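Local structure of lipocalin AI-4 (Rhodnius prolixus, 5H9N) at residues Phe26-Trp31 with Phe126-Ser131. The protein binds cysteinyl leukotrienes such as leukotriene C4 in a lipocalin barrel, probably sequestering these mediators from the host during blood feeding. The protein carries 1 engineered substitution. Numbering follows the deposited sequence.
Sequences FFTGDW and FNRQSS. With LTX ((5~{S},6~{R},7~{E},9~{E},11~{Z},14~{Z})-6-[(2~{R})-2-[[(4~{S})-4-azanyl-5-oxidanyl-5-oxidanylidene-pentanoyl]amino]-3-( 2-hydroxy-2-oxoethylamino)-3-oxidanylidene-propyl]sulfanyl-5-oxidanyl-icosa-7,9,11,14-tetraenoic acid), chain B.
The Trp-Arg pair of the lipocalin fold closes one end of the barrel: Trp31 of the Gly29-Asp30-Trp31 (GxW) sequence, on strand 30-36, packs against Arg128, just past the end of strand 120-127. The guanidinium lies almost flat on the indole, the planes 16° apart, a cation-pi arrangement with CZ of Arg128 3.7 Å from the centroid of the six-membered ring of Trp31. CD of Arg128 sits nearly over that centroid in a CH-pi contact; a bend at chi2 (-58°) folds the chain across the ring. Within the guanidinium plane, NH1 of Arg128 donates to O of Thr28 (2.7 Å) and to O of Asp30 (3.0 Å), the latter approached from above its carbonyl plane, while NE bonds to O of Tyr102. CE1 of Phe26 lies over the opposite indole face, offset toward its rim, and NE1 of Trp31 gives a nearly straight bond (173°) to O of Phe26, fixing the rotation of the indole. CB of Phe126 meets CE3 of Trp31 at 3.6 Å. The leukotriene tail ends among these aromatics, its C20 3.8 Å from CD1 of Trp31 and its C19 over the Phe126 ring. Backbone carbonyls and the indole pi face together would stabilise the arginine's positive charge, while Trp31 separates that polar closure from the apolar end of the ligand pocket.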
ATOM      1  N   PHE A  26       3.281   3.624  11.884  1.00 18.41           N
ATOM      2  CA  PHE A  26       2.790   3.645  10.516  1.00 15.87           C
ATOM      3  C   PHE A  26       1.262   3.718  10.451  1.00 15.10           C
ATOM      4  O   PHE A  26       0.702   4.500   9.682  1.00 15.50           O
ATOM      5  CB  PHE A  26       3.264   2.425   9.729  1.00 17.90           C
ATOM      6  CG  PHE A  26       2.708   2.396   8.338  1.00 13.14           C
ATOM      7  CD1 PHE A  26       3.227   3.236   7.364  1.00 15.08           C
ATOM      8  CD2 PHE A  26       1.627   1.582   8.006  1.00 16.33           C
ATOM      9  CE1 PHE A  26       2.696   3.258   6.098  1.00 11.58           C
ATOM     10  CE2 PHE A  26       1.094   1.599   6.730  1.00 14.24           C
ATOM     11  CZ  PHE A  26       1.634   2.434   5.779  1.00 13.74           C
ATOM     12  N   PHE A  27       0.592   2.885  11.238  1.00 17.78           N
ATOM     13  CA  PHE A  27      -0.865   2.807  11.189  1.00 17.48           C
ATOM     14  C   PHE A  27      -1.509   3.845  12.096  1.00 19.87           C
ATOM     15  O   PHE A  27      -2.304   3.519  12.982  1.00 20.76           O
ATOM     16  CB  PHE A  27      -1.336   1.396  11.554  1.00 20.61           C
ATOM     17  CG  PHE A  27      -0.957   0.353  10.539  1.00 17.47           C
ATOM     18  CD1 PHE A  27      -1.608   0.287   9.315  1.00 18.87           C
ATOM     19  CD2 PHE A  27       0.057  -0.556  10.800  1.00 21.94           C
ATOM     20  CE1 PHE A  27      -1.261  -0.670   8.380  1.00 18.94           C
ATOM     21  CE2 PHE A  27       0.408  -1.518   9.872  1.00 20.59           C
ATOM     22  CZ  PHE A  27      -0.248  -1.577   8.659  1.00 19.40           C
ATOM     23  N   THR A  28      -1.134   5.100  11.884  1.00 18.57           N
ATOM     24  CA  THR A  28      -1.740   6.222  12.581  1.00 18.39           C
ATOM     25  C   THR A  28      -1.828   7.383  11.601  1.00 16.86           C
ATOM     26  O   THR A  28      -0.987   7.504  10.709  1.00 19.02           O
ATOM     27  CB  THR A  28      -0.938   6.619  13.835  1.00 24.09           C
ATOM     28  OG1 THR A  28      -1.681   7.575  14.599  1.00 28.92           O
ATOM     29  CG2 THR A  28       0.410   7.212  13.457  1.00 26.54           C
ATOM     30  N   GLY A  29      -2.862   8.201  11.739  1.00 16.49           N
ATOM     31  CA  GLY A  29      -3.039   9.351  10.866  1.00 15.27           C
ATOM     32  C   GLY A  29      -3.516   9.016   9.462  1.00 15.02           C
ATOM     33  O   GLY A  29      -4.034   7.931   9.204  1.00 15.77           O
ATOM     34  N   ASP A  30      -3.355   9.977   8.557  1.00 14.74           N
ATOM     35  CA  ASP A  30      -3.759   9.860   7.156  1.00 11.98           C
ATOM     36  C   ASP A  30      -2.555   9.674   6.260  1.00 12.82           C
ATOM     37  O   ASP A  30      -1.498  10.267   6.500  1.00 12.84           O
ATOM     38  CB  ASP A  30      -4.508  11.110   6.698  1.00 14.73           C
ATOM     39  CG  ASP A  30      -5.843  11.285   7.380  1.00 16.12           C
ATOM     40  OD1 ASP A  30      -6.404  10.280   7.844  1.00 18.94           O
ATOM     41  OD2 ASP A  30      -6.337  12.431   7.436  1.00 17.19           O
ATOM     42  N   TRP A  31      -2.740   8.886   5.210  1.00 10.83           N
ATOM     43  CA  TRP A  31      -1.726   8.707   4.179  1.00  9.94           C
ATOM     44  C   TRP A  31      -2.369   8.961   2.807  1.00 10.54           C
ATOM     45  O   TRP A  31      -3.378   8.328   2.494  1.00 11.91           O
ATOM     46  CB  TRP A  31      -1.167   7.291   4.201  1.00 10.71           C
ATOM     47  CG  TRP A  31      -0.203   6.950   5.305  1.00 10.25           C
ATOM     48  CD1 TRP A  31      -0.452   6.183   6.404  1.00 11.62           C
ATOM     49  CD2 TRP A  31       1.174   7.334   5.383  1.00  9.99           C
ATOM     50  NE1 TRP A  31       0.689   6.059   7.167  1.00 12.32           N
ATOM     51  CE2 TRP A  31       1.701   6.757   6.558  1.00 11.44           C
ATOM     52  CE3 TRP A  31       2.013   8.103   4.563  1.00 10.66           C
ATOM     53  CZ2 TRP A  31       3.030   6.938   6.941  1.00 12.86           C
ATOM     54  CZ3 TRP A  31       3.323   8.277   4.943  1.00 10.60           C
ATOM     55  CH2 TRP A  31       3.827   7.688   6.110  1.00 10.75           C
ATOM     56  N   PHE A 126       3.084   6.487  -0.611  1.00  7.67           N
ATOM     57  CA  PHE A 126       2.208   7.259   0.248  1.00  7.72           C
ATOM     58  C   PHE A 126       2.955   8.439   0.844  1.00  7.70           C
ATOM     59  O   PHE A 126       4.152   8.347   1.146  1.00  8.08           O
ATOM     60  CB  PHE A 126       1.628   6.391   1.365  1.00  9.33           C
ATOM     61  CG  PHE A 126       0.670   5.343   0.882  1.00  8.36           C
ATOM     62  CD1 PHE A 126       1.140   4.117   0.410  1.00  9.50           C
ATOM     63  CD2 PHE A 126      -0.696   5.577   0.856  1.00  9.68           C
ATOM     64  CE1 PHE A 126       0.260   3.147  -0.037  1.00 10.50           C
ATOM     65  CE2 PHE A 126      -1.569   4.607   0.404  1.00 10.90           C
ATOM     66  CZ  PHE A 126      -1.087   3.396  -0.033  1.00 11.09           C
ATOM     67  N   ASN A 127       2.232   9.535   1.033  1.00  8.24           N
ATOM     68  CA  ASN A 127       2.773  10.762   1.591  1.00  9.16           C
ATOM     69  C   ASN A 127       1.830  11.307   2.646  1.00  9.41           C
ATOM     70  O   ASN A 127       0.603  11.190   2.506  1.00  9.96           O
ATOM     71  CB  ASN A 127       2.985  11.805   0.480  1.00  9.31           C
ATOM     72  CG  ASN A 127       4.393  11.793  -0.071  1.00 11.76           C
ATOM     73  OD1 ASN A 127       5.329  12.143   0.649  1.00 12.86           O
ATOM     74  ND2 ASN A 127       4.558  11.440  -1.353  1.00 10.80           N
ATOM     75  N   ARG A 128       2.374  11.898   3.703  1.00  9.34           N
ATOM     76  CA  ARG A 128       1.537  12.516   4.721  1.00 11.35           C
ATOM     77  C   ARG A 128       0.839  13.771   4.203  1.00 12.55           C
ATOM     78  O   ARG A 128      -0.204  14.161   4.724  1.00 13.36           O
ATOM     79  CB  ARG A 128       2.369  12.852   5.967  1.00 11.79           C
ATOM     80  CG  ARG A 128       2.851  11.627   6.759  1.00 11.89           C
ATOM     81  CD  ARG A 128       1.706  10.751   7.221  1.00 12.11           C
ATOM     82  NE  ARG A 128       2.168   9.790   8.221  1.00 12.90           N
ATOM     83  CZ  ARG A 128       1.360   8.997   8.918  1.00 14.31           C
ATOM     84  NH1 ARG A 128       0.048   9.058   8.722  1.00 13.33           N
ATOM     85  NH2 ARG A 128       1.859   8.159   9.819  1.00 14.54           N
ATOM     86  N   GLN A 129       1.438  14.416   3.205  1.00 11.28           N
ATOM     87  CA  GLN A 129       0.836  15.585   2.563  1.00 12.88           C
ATOM     88  C   GLN A 129       0.354  15.225   1.158  1.00 10.99           C
ATOM     89  O   GLN A 129       1.030  14.491   0.446  1.00 10.61           O
ATOM     90  CB  GLN A 129       1.837  16.734   2.471  1.00 14.24           C
ATOM     91  CG  GLN A 129       2.387  17.191   3.803  1.00 18.01           C
ATOM     92  CD  GLN A 129       3.416  18.295   3.652  1.00 39.37           C
ATOM     93  OE1 GLN A 129       3.088  19.417   3.262  1.00 43.91           O
ATOM     94  NE2 GLN A 129       4.670  17.982   3.962  1.00 44.43           N
ATOM     95  N   SER A 130      -0.791  15.762   0.745  1.00 11.15           N
ATOM     96  CA  SER A 130      -1.296  15.498  -0.608  1.00 10.39           C
ATOM     97  C   SER A 130      -0.343  16.033  -1.673  1.00 10.82           C
ATOM     98  O   SER A 130      -0.327  15.537  -2.796  1.00 10.72           O
ATOM     99  CB  SER A 130      -2.694  16.088  -0.801  1.00 12.18           C
ATOM    100  OG  SER A 130      -2.660  17.495  -0.719  1.00 12.26           O
ATOM    101  N   SER A 131       0.443  17.043  -1.314  1.00 10.30           N
ATOM    102  CA  SER A 131       1.431  17.621  -2.219  1.00 10.36           C
ATOM    103  C   SER A 131       2.750  16.866  -2.236  1.00 13.61           C
ATOM    104  O   SER A 131       3.677  17.258  -2.952  1.00 14.35           O
ATOM    105  CB  SER A 131       1.713  19.069  -1.841  1.00 12.91           C
ATOM    106  OG  SER A 131       2.115  19.131  -0.484  1.00 20.27           O
TER
HETATM  107  O2  LTX B 201      -2.403  -2.831  -5.996  1.00 13.54           O
HETATM  108  C1  LTX B 201      -2.641  -2.198  -7.051  1.00 14.25           C
HETATM  109  O1  LTX B 201      -2.592  -0.945  -7.114  1.00 13.07           O
HETATM  110  C2  LTX B 201      -2.983  -2.979  -8.298  1.00 15.11           C
HETATM  111  C3  LTX B 201      -4.471  -2.830  -8.597  1.00 21.41           C
HETATM  112  C4  LTX B 201      -5.297  -3.015  -7.326  1.00 26.32           C
HETATM  113  C5  LTX B 201      -6.778  -3.137  -7.656  1.00 31.46           C
HETATM  114  O3  LTX B 201      -7.303  -1.873  -8.085  1.00 33.97           O
HETATM  115  C6  LTX B 201      -7.585  -3.644  -6.465  1.00 25.02           C
HETATM  116  C7  LTX B 201      -7.541  -2.657  -5.305  1.00 25.78           C
HETATM  117  C8  LTX B 201      -6.961  -2.948  -4.129  1.00 22.08           C
HETATM  118  C9  LTX B 201      -6.967  -1.964  -3.035  1.00 16.13           C
HETATM  119  C10 LTX B 201      -6.623  -2.244  -1.770  1.00 15.24           C
HETATM  120  C11 LTX B 201      -6.675  -1.198  -0.744  1.00 15.15           C
HETATM  121  C12 LTX B 201      -6.337  -1.316   0.547  1.00 14.73           C
HETATM  122  C13 LTX B 201      -5.823  -2.583   1.208  1.00 19.44           C
HETATM  123  C14 LTX B 201      -4.350  -2.804   0.928  1.00 16.07           C
HETATM  124  C15 LTX B 201      -3.374  -2.132   1.528  1.00 20.60           C
HETATM  125  C16 LTX B 201      -3.643  -1.075   2.573  1.00 27.43           C
HETATM  126  C17 LTX B 201      -2.608   0.041   2.461  1.00 24.70           C
HETATM  127  C18 LTX B 201      -2.748   0.994   3.642  1.00 27.75           C
HETATM  128  C19 LTX B 201      -1.960   2.278   3.437  1.00 27.99           C
HETATM  129  C20 LTX B 201      -2.089   3.188   4.643  1.00 21.29           C
HETATM  130  O32 LTX B 201     -11.692   1.036  -4.653  1.00 21.11           O
HETATM  131  C21 LTX B 201     -11.274  -0.105  -4.924  1.00 23.51           C
HETATM  132  O31 LTX B 201     -10.091  -0.348  -5.243  1.00 25.01           O
HETATM  133  CA3 LTX B 201     -12.252  -1.249  -4.866  1.00 24.38           C
HETATM  134  N3  LTX B 201     -11.580  -2.504  -5.164  1.00 25.59           N
HETATM  135  C22 LTX B 201     -12.222  -3.628  -5.466  1.00 25.88           C
HETATM  136  O33 LTX B 201     -13.439  -3.668  -5.517  1.00 34.64           O
HETATM  137  CA2 LTX B 201     -11.434  -4.877  -5.748  1.00 25.08           C
HETATM  138  CB2 LTX B 201      -9.925  -4.669  -5.614  1.00 27.27           C
HETATM  139  SG2 LTX B 201      -9.241  -3.911  -7.050  1.00 30.21           S
HETATM  140  N2  LTX B 201     -11.791  -5.418  -7.042  1.00 25.27           N
HETATM  141  CD1 LTX B 201     -12.105  -6.697  -7.197  1.00 32.76           C
HETATM  142  OE1 LTX B 201     -11.779  -7.567  -6.403  1.00 27.80           O
HETATM  143  CG1 LTX B 201     -12.894  -6.998  -8.450  1.00 42.31           C
HETATM  144  CB1 LTX B 201     -12.937  -8.491  -8.734  1.00 51.91           C
HETATM  145  CA1 LTX B 201     -13.269  -8.724 -10.206  1.00 65.42           C
HETATM  146  N1  LTX B 201     -12.383  -7.893 -11.047  1.00 64.49           N
HETATM  147  C23 LTX B 201     -14.695  -8.365 -10.492  1.00 73.19           C
HETATM  148  O11 LTX B 201     -14.929  -7.520 -11.385  1.00 75.27           O
HETATM  149  O12 LTX B 201     -15.594  -8.929  -9.833  1.00 76.04           O
HETATM  150  O   HOH W   1      -1.381  13.148   6.806  1.00 21.41           O